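PDB 6KVR: fatty acid amide hydrolase from Candida albicans, which probably hydrolyses amides of monocarboxylic acids, such as fatty acid amides, to the carboxylate and ammonium, as a member of the amidase family. Local coordinates for residues D15-S20 with M403-L408; D165-G170 with S174-I179. One frame throughout, in Å; residues are numbered along the deposited sequence.

Interaction 1: D15-S20 with M403-L408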
# COMPACT_ATOMS: atom_id res chain seq x y z
N ASP A 15 -9.55 -24.19 23.86
CA ASP A 15 -10.41 -24.51 24.99
C ASP A 15 -11.37 -23.38 25.37
O ASP A 15 -12.13 -23.54 26.32
CB ASP A 15 -9.57 -24.91 26.20
CG ASP A 15 -8.54 -23.86 26.59
OD1 ASP A 15 -8.49 -22.78 25.95
OD2 ASP A 15 -7.77 -24.11 27.54
N LYS A 16 -11.34 -22.25 24.68
CA LYS A 16 -12.23 -21.14 24.96
C LYS A 16 -13.03 -20.76 23.72
O LYS A 16 -13.30 -19.58 23.48
CB LYS A 16 -11.45 -19.92 25.48
CG LYS A 16 -10.76 -20.12 26.83
CD LYS A 16 -10.18 -18.81 27.43
CE LYS A 16 -9.13 -18.17 26.51
NZ LYS A 16 -8.15 -17.28 27.23
N TYR A 17 -13.40 -21.76 22.91
CA TYR A 17 -14.14 -21.54 21.67
C TYR A 17 -15.52 -22.18 21.70
O TYR A 17 -16.52 -21.50 21.43
CB TYR A 17 -13.38 -22.12 20.46
CG TYR A 17 -12.10 -21.42 20.08
CD1 TYR A 17 -10.94 -21.63 20.80
CD2 TYR A 17 -12.05 -20.61 18.95
CE1 TYR A 17 -9.76 -21.03 20.43
CE2 TYR A 17 -10.86 -19.99 18.57
CZ TYR A 17 -9.72 -20.20 19.32
OH TYR A 17 -8.53 -19.61 18.97
N GLU A 18 -15.60 -23.48 21.98
CA GLU A 18 -16.80 -24.29 21.79
C GLU A 18 -17.57 -24.49 23.09
O GLU A 18 -16.99 -24.57 24.17
CB GLU A 18 -16.44 -25.68 21.26
CG GLU A 18 -16.02 -25.77 19.84
CD GLU A 18 -15.38 -27.12 19.56
OE1 GLU A 18 -14.42 -27.47 20.28
OE2 GLU A 18 -15.82 -27.82 18.63
N ASP A 19 -18.89 -24.65 22.95
CA ASP A 19 -19.76 -25.01 24.06
C ASP A 19 -21.10 -25.50 23.52
O ASP A 19 -21.97 -24.69 23.17
CB ASP A 19 -19.98 -23.82 24.99
CG ASP A 19 -20.65 -24.22 26.28
OD1 ASP A 19 -21.85 -24.60 26.23
OD2 ASP A 19 -19.98 -24.15 27.34
N SER A 20 -21.28 -26.82 23.48
CA SER A 20 -22.40 -27.40 22.75
C SER A 20 -23.75 -27.05 23.37
O SER A 20 -24.76 -26.99 22.66
CB SER A 20 -22.24 -28.92 22.65
OG SER A 20 -23.19 -29.43 21.72
N MSE A 403 -9.14 -12.21 17.11
CA MSE A 403 -10.39 -11.97 16.37
C MSE A 403 -11.15 -13.25 15.98
O MSE A 403 -12.38 -13.29 16.08
CB MSE A 403 -10.13 -11.14 15.11
CG MSE A 403 -11.41 -10.54 14.56
SE MSE A 403 -12.23 -9.24 15.78
CE MSE A 403 -11.08 -7.74 15.32
N GLN A 404 -10.43 -14.27 15.49
CA GLN A 404 -11.10 -15.53 15.18
C GLN A 404 -11.80 -16.09 16.42
O GLN A 404 -12.95 -16.53 16.36
CB GLN A 404 -10.11 -16.55 14.62
CG GLN A 404 -9.56 -16.24 13.22
CD GLN A 404 -10.53 -16.61 12.09
OE1 GLN A 404 -11.73 -16.77 12.30
NE2 GLN A 404 -9.99 -16.75 10.88
N ARG A 405 -11.10 -16.06 17.57
CA ARG A 405 -11.70 -16.57 18.81
C ARG A 405 -12.92 -15.74 19.23
O ARG A 405 -13.93 -16.31 19.66
CB ARG A 405 -10.66 -16.59 19.93
CG ARG A 405 -11.05 -17.46 21.14
CD ARG A 405 -9.85 -17.79 22.01
NE ARG A 405 -9.11 -16.58 22.34
CZ ARG A 405 -7.94 -16.25 21.81
NH1 ARG A 405 -7.29 -17.07 20.99
NH2 ARG A 405 -7.40 -15.07 22.10
N LYS A 406 -12.86 -14.41 19.10
CA LYS A 406 -14.01 -13.60 19.46
C LYS A 406 -15.22 -13.93 18.59
O LYS A 406 -16.34 -14.07 19.09
CB LYS A 406 -13.68 -12.11 19.35
CG LYS A 406 -14.85 -11.23 19.76
CD LYS A 406 -14.97 -10.03 18.84
CE LYS A 406 -14.07 -8.90 19.29
NZ LYS A 406 -14.42 -8.44 20.66
N LEU A 407 -15.01 -14.05 17.27
CA LEU A 407 -16.15 -14.33 16.40
C LEU A 407 -16.68 -15.75 16.58
O LEU A 407 -17.88 -15.97 16.45
CB LEU A 407 -15.77 -14.07 14.94
CG LEU A 407 -15.44 -12.60 14.64
CD1 LEU A 407 -14.46 -12.51 13.49
CD2 LEU A 407 -16.71 -11.81 14.33
N LEU A 408 -15.81 -16.71 16.89
CA LEU A 408 -16.25 -18.09 17.05
C LEU A 408 -16.90 -18.33 18.41
O LEU A 408 -17.94 -18.98 18.49
CB LEU A 408 -15.07 -19.05 16.85
CG LEU A 408 -14.59 -19.31 15.40
CD1 LEU A 408 -13.23 -20.01 15.38
CD2 LEU A 408 -15.62 -20.08 14.56
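Two first torsions bring Y17 and R405 together: CG of Y17 lies beside its backbone N (chi1 -69°), while R405 carries CG anti to its own backbone N (chi1 -164°). These settings bring the methylene part of R405 over one face of the tyrosine ring. The contact joins the loop before helix 20-40 to helix 402-409 of the amidase-family fold, through a CH-pi interaction. R405 CG lies 3.7 Å from the centroid of the Y17 ring, over the face and offset toward the rim. R405 CD reaches the same side, 3.6 Å from Y17 CE1. The arginine chain bends at chi3, and its guanidinium plane stands almost perpendicular to the ring (89°). The contact with the ring is therefore made by the aliphatic stem, not by a stacked guanidinium.

The polar ends meet loosely. R405 NH1 gives a weak hydrogen bond to Y17 OH at 3.5 Å. Both groups have partners elsewhere: Y17 OH bonds to D12 OD1, and R405 NH1 to G400 O. The backbone O of K16 lies 3.9 Å from R405 CG. K16 NZ stays 5.0 Å from R405 NE, so the two like charges are near but do not touch.

L408 is one helical turn further on, at the rim of the tyrosine. Its CB lies in the ring plane, and L423 of helix 417-423 also packs on Y17. Y17 is buried. The closest atoms of the leucine contact are L408 CD1 and Y17 CD2, 3.8 Å apart.

Interaction 2: D165-G170 with S174-I179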
# COMPACT_ATOMS: atom_id res chain seq x y z
N ASP A 165 -29.35 -5.31 3.10
CA ASP A 165 -30.57 -5.82 3.71
C ASP A 165 -30.62 -7.33 3.75
O ASP A 165 -31.70 -7.91 3.80
CB ASP A 165 -31.82 -5.27 3.02
CG ASP A 165 -31.95 -3.77 3.20
OD1 ASP A 165 -31.53 -3.29 4.28
OD2 ASP A 165 -32.46 -3.07 2.29
N LYS A 166 -29.47 -8.00 3.76
CA LYS A 166 -29.43 -9.45 3.88
C LYS A 166 -28.38 -9.86 4.89
O LYS A 166 -27.37 -9.16 5.08
CB LYS A 166 -29.16 -10.11 2.54
CG LYS A 166 -30.41 -10.26 1.73
CD LYS A 166 -30.13 -10.77 0.34
CE LYS A 166 -31.44 -11.03 -0.40
NZ LYS A 166 -31.17 -10.56 -1.77
N ILE A 167 -28.64 -10.98 5.57
CA ILE A 167 -27.68 -11.53 6.51
C ILE A 167 -26.33 -11.63 5.82
O ILE A 167 -26.23 -12.11 4.69
CB ILE A 167 -28.12 -12.91 7.01
CG1 ILE A 167 -29.36 -12.81 7.90
CG2 ILE A 167 -26.97 -13.58 7.77
CD1 ILE A 167 -30.05 -14.19 8.07
N THR A 168 -25.29 -11.17 6.52
CA THR A 168 -23.91 -11.31 6.08
C THR A 168 -23.11 -11.82 7.27
O THR A 168 -22.82 -11.07 8.20
CB THR A 168 -23.36 -9.99 5.56
OG1 THR A 168 -24.22 -9.52 4.52
CG2 THR A 168 -21.94 -10.17 5.00
N HIS A 169 -22.76 -13.10 7.24
CA HIS A 169 -22.17 -13.73 8.40
C HIS A 169 -20.75 -14.20 8.19
O HIS A 169 -20.06 -14.49 9.18
CB HIS A 169 -23.05 -14.91 8.86
CG HIS A 169 -23.34 -15.90 7.78
ND1 HIS A 169 -22.34 -16.65 7.18
CD2 HIS A 169 -24.50 -16.27 7.18
CE1 HIS A 169 -22.88 -17.44 6.26
NE2 HIS A 169 -24.19 -17.23 6.25
N GLY A 170 -20.28 -14.29 6.95
CA GLY A 170 -18.89 -14.67 6.70
C GLY A 170 -18.51 -16.03 7.24
O GLY A 170 -17.33 -16.26 7.55
N SER A 174 -22.19 -16.61 14.98
CA SER A 174 -22.42 -15.41 15.77
C SER A 174 -22.86 -14.22 14.93
O SER A 174 -23.54 -13.33 15.45
CB SER A 174 -21.15 -15.05 16.55
OG SER A 174 -20.16 -14.55 15.68
N LYS A 175 -22.54 -14.20 13.64
CA LYS A 175 -22.90 -13.08 12.77
C LYS A 175 -24.17 -13.33 11.97
O LYS A 175 -24.50 -12.54 11.07
CB LYS A 175 -21.74 -12.76 11.82
CG LYS A 175 -20.52 -12.22 12.51
CD LYS A 175 -20.70 -10.72 12.72
CE LYS A 175 -19.84 -10.14 13.81
NZ LYS A 175 -19.81 -8.67 13.61
N ILE A 176 -24.91 -14.40 12.26
CA ILE A 176 -26.15 -14.66 11.52
C ILE A 176 -27.19 -13.58 11.77
O ILE A 176 -28.18 -13.51 11.03
CB ILE A 176 -26.70 -16.06 11.87
CG1 ILE A 176 -27.75 -16.50 10.83
CG2 ILE A 176 -27.26 -16.09 13.28
CD1 ILE A 176 -28.34 -17.87 11.13
N VAL A 177 -26.97 -12.71 12.76
CA VAL A 177 -27.85 -11.59 13.04
C VAL A 177 -27.31 -10.27 12.49
O VAL A 177 -27.83 -9.20 12.80
CB VAL A 177 -28.11 -11.47 14.55
CG1 VAL A 177 -28.80 -12.73 15.08
CG2 VAL A 177 -26.78 -11.25 15.28
N ASN A 178 -26.27 -10.33 11.65
CA ASN A 178 -25.65 -9.13 11.11
C ASN A 178 -26.26 -8.84 9.74
O ASN A 178 -26.04 -9.58 8.78
CB ASN A 178 -24.14 -9.31 11.01
CG ASN A 178 -23.45 -8.12 10.38
OD1 ASN A 178 -23.55 -7.01 10.88
ND2 ASN A 178 -22.77 -8.35 9.25
N ILE A 179 -27.03 -7.76 9.64
CA ILE A 179 -27.69 -7.36 8.39
C ILE A 179 -27.22 -5.95 8.04
O ILE A 179 -27.73 -4.97 8.58
CB ILE A 179 -29.22 -7.42 8.51
CG1 ILE A 179 -29.69 -8.80 8.95
CG2 ILE A 179 -29.89 -7.03 7.19
CD1 ILE A 179 -31.22 -8.96 8.98
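T168 and N178 are joined by two hydrogen bonds that use one backbone and one side-chain donor. T168 N donates to N178 O at 2.9 Å, almost in line with the carbonyl (175° at O). In return, N178 ND2 donates to T168 O at 2.9 Å, nearly straight (N-H...O 174°). With CG anti to the backbone N (chi1 177°), the amide extends toward T168. The bond from ND2 lies in both the amide plane and the carbonyl plane, and the two bonds together fix the amide's orientation.

Isoleucines flank this pair. I167 CG1 rests 3.4 Å from I176 O and 4.2 Å from I179 CG1. I179 CG2 lies against the backbone at D165 and K166. At the other end, H169 CB sits 3.6 Å from K175 O. That same oxygen accepts a hydrogen bond from N178 N, closing a type I beta turn from K175 to N178.

Further out, Y34 of helix 20-40 packs on I167 and meets the ring of H169. F216 stacks on that ring, and H169 ND1 bonds to G171 N. R200 binds T168 OG1 and I167 O, while E159 takes the backbone N of H169 and G170. The arrangement is a loop with a type I beta turn, crossed by two hydrogen bonds, between strand 155-158 and helix 185-192 of the amidase-family fold, near L207, a predicted substrate-binding residue.

Overall arrangement
Interaction 2 is nested along the chain inside the long loop closed by interaction 1. Their centres are about 18 Å apart, on the same side of the centre of the chain. They touch directly: L407 O and S174 OG form a probable hydrogen bond, and L407 packs on K175. Helix 20-40 begins at the last residue of segment 15-20. From this helix, Y34 packs on I167 and I176, and K30 on I176. The N-terminal part thus reaches both contacts. Each contact lies near L207, a predicted substrate-binding residue. The two contacts therefore tie the N-terminal region, helix 402-409 and the loop after strand 155-158 together near the probable substrate site.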